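Local coordinates for protein CS6 fimbrial subunit B, CS6 fimbrial subunit A (Escherichia coli, PDB 4B9G) that probably builds, together with its partner subunit, the CS6 surface fimbriae through which enterotoxigenic bacteria adhere to host cells, here fused by design to a donor strand from that partner, at residues 63-67 against 95-99. Residues are numbered along the deposited sequence; the frame is centred on the assembly and turned at random.
Sequences SGQQI and AGQKG
Gln66 N donates to Gly96 O at 2.7 Å, the single direct backbone bond between the two segments, whose touching parts run 69° apart. In the immunoglobulin-like β-sandwich expected of a donor-strand-complemented pilin, this bond joins the start of strand 65-72, just past the turn from strand 60-62, to the loop between strands 79-88 and 101-102; both segments belong to the CssB part of the fusion. The donor lies in the carbonyl plane of Gly96, on a lone pair, with an N-H...O angle of 158°, and the positive phi of Gly96 is one that glycine readily adopts. Gly96 CA and Gln65 CA are 4.2 Å apart, the nearest approach of the two backbones by their CA atoms. One water gives hydrogens to both Gly64 O and Ala95 O, adding an indirect link next to the direct one. Gln65 stretches beyond CG alongside the loop, its CG 3.6 Å from Ala95 O, and both Gln65 and Ala95 also touch Tyr83. On the strand's other side, Gln66 has CG anti to its carbonyl carbon and then bends at chi2 (-52°), laying its aliphatic part obliquely across the Lys98 chain: Gln66 CG is 3.7 Å from Lys98 CB. The amide is held at both ends by hydrogen bonds, OE1 to Ser59 OG and NE2 to Thr61 OG1, which should fix its rotation. A second water donates to Gln66 OE1 at 2.8 Å and accepts a weak bond from Lys98 NZ at 3.5 Å.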
ATOM      1  N   SER A  63       2.730   3.244  16.096  1.00 16.51           N
ATOM      2  CA  SER A  63       3.555   4.436  15.906  1.00 18.35           C
ATOM      3  C   SER A  63       2.948   5.411  14.900  1.00 15.02           C
ATOM      4  O   SER A  63       3.657   5.982  14.075  1.00 16.03           O
ATOM      5  CB  SER A  63       4.978   4.055  15.484  1.00 22.47           C
ATOM      6  OG  SER A  63       5.661   3.401  16.537  1.00 24.99           O
ATOM      7  N   GLY A  64       1.634   5.614  14.986  1.00 14.17           N
ATOM      8  CA  GLY A  64       0.945   6.574  14.142  1.00 14.21           C
ATOM      9  C   GLY A  64       0.710   6.119  12.704  1.00 13.23           C
ATOM     10  O   GLY A  64       0.269   6.908  11.867  1.00 15.81           O
ATOM     11  N   GLN A  65       0.991   4.856  12.407  1.00 11.71           N
ATOM     12  CA  GLN A  65       0.946   4.344  11.041  1.00 10.73           C
ATOM     13  C   GLN A  65       0.006   3.153  10.957  1.00 10.59           C
ATOM     14  O   GLN A  65      -0.084   2.352  11.888  1.00 12.42           O
ATOM     15  CB  GLN A  65       2.350   3.917  10.590  1.00 10.34           C
ATOM     16  CG  GLN A  65       3.335   5.045  10.633  1.00 12.85           C
ATOM     17  CD  GLN A  65       4.710   4.609  10.194  1.00 16.67           C
ATOM     18  OE1 GLN A  65       5.182   3.534  10.566  1.00 19.51           O
ATOM     19  NE2 GLN A  65       5.367   5.439   9.396  1.00 24.50           N
ATOM     20  N   GLN A  66      -0.614   3.000   9.788  1.00  8.62           N
ATOM     21  CA  GLN A  66      -1.408   1.823   9.462  1.00  9.43           C
ATOM     22  C   GLN A  66      -0.503   0.708   8.917  1.00  9.19           C
ATOM     23  O   GLN A  66       0.002   0.766   7.803  1.00 11.89           O
ATOM     24  CB  GLN A  66      -2.475   2.169   8.433  1.00  9.67           C
ATOM     25  CG  GLN A  66      -3.497   3.148   8.973  1.00  9.32           C
ATOM     26  CD  GLN A  66      -4.086   2.679  10.289  1.00 12.51           C
ATOM     27  OE1 GLN A  66      -4.667   1.590  10.362  1.00 14.96           O
ATOM     28  NE2 GLN A  66      -3.909   3.472  11.349  1.00 11.82           N
ATOM     29  N   ILE A  67      -0.280  -0.307   9.736  1.00  8.12           N
ATOM     30  CA  ILE A  67       0.600  -1.411   9.399  1.00  7.78           C
ATOM     31  C   ILE A  67      -0.203  -2.546   8.769  1.00  8.56           C
ATOM     32  O   ILE A  67      -1.169  -3.037   9.358  1.00 10.11           O
ATOM     33  CB  ILE A  67       1.340  -1.902  10.646  1.00  8.08           C
ATOM     34  CG1 ILE A  67       2.129  -0.754  11.305  1.00 10.39           C
ATOM     35  CG2 ILE A  67       2.255  -3.067  10.286  1.00  9.72           C
ATOM     36  CD1 ILE A  67       3.093  -0.043  10.429  1.00 13.03           C
ATOM     37  N   ALA A  95       3.199   9.367   6.059  1.00  8.64           N
ATOM     38  CA  ALA A  95       3.444   7.943   5.845  1.00  8.40           C
ATOM     39  C   ALA A  95       2.551   7.119   6.769  1.00  7.28           C
ATOM     40  O   ALA A  95       2.474   7.363   7.972  1.00  8.90           O
ATOM     41  CB  ALA A  95       4.911   7.594   6.070  1.00 11.64           C
ATOM     42  N   GLY A  96       1.908   6.122   6.186  1.00  7.04           N
ATOM     43  CA  GLY A  96       1.058   5.215   6.920  1.00  7.66           C
ATOM     44  C   GLY A  96      -0.323   5.739   7.279  1.00  6.95           C
ATOM     45  O   GLY A  96      -1.035   5.048   8.008  1.00  7.59           O
ATOM     46  N   GLN A  97      -0.755   6.910   6.808  1.00  6.18           N
ATOM     47  CA  GLN A  97      -2.031   7.438   7.292  1.00  6.73           C
ATOM     48  C   GLN A  97      -3.238   6.640   6.789  1.00  6.50           C
ATOM     49  O   GLN A  97      -3.213   6.063   5.700  1.00  6.94           O
ATOM     50  CB  GLN A  97      -2.184   8.922   6.973  1.00  6.62           C
ATOM     51  CG  GLN A  97      -2.318   9.256   5.511  1.00  7.20           C
ATOM     52  CD  GLN A  97      -2.681  10.694   5.352  1.00  7.67           C
ATOM     53  OE1 GLN A  97      -1.898  11.576   5.725  1.00  8.16           O
ATOM     54  NE2 GLN A  97      -3.894  10.954   4.865  1.00  8.92           N
ATOM     55  N   LYS A  98      -4.312   6.639   7.515  1.00  7.41           N
ATOM     56  CA  LYS A  98      -5.584   6.019   7.205  1.00  8.15           C
ATOM     57  C   LYS A  98      -6.540   6.902   6.452  1.00  9.19           C
ATOM     58  O   LYS A  98      -7.397   6.392   5.775  1.00 10.98           O
ATOM     59  CB  LYS A  98      -6.286   5.525   8.464  1.00  7.91           C
ATOM     60  CG  LYS A  98      -7.217   4.389   8.323  1.00 11.99           C
ATOM     61  CD  LYS A  98      -7.892   3.921   9.536  1.00 17.01           C
ATOM     62  CE  LYS A  98      -8.611   2.650   9.393  1.00 24.09           C
ATOM     63  NZ  LYS A  98      -9.453   2.296  10.464  1.00 31.13           N
ATOM     64  N   GLY A  99      -6.402   8.205   6.580  1.00  8.98           N
ATOM     65  CA  GLY A  99      -7.373   9.094   5.968  1.00 10.28           C
ATOM     66  C   GLY A  99      -7.081   9.391   4.518  1.00  8.79           C
ATOM     67  O   GLY A  99      -5.983   9.129   4.023  1.00  8.50           O
TER
HETATM   68  O   HOH W   1       0.193   8.105   9.604  1.00 14.23           O
HETATM   69  O   HOH W   2      -6.654   1.168  12.223  1.00 22.57           O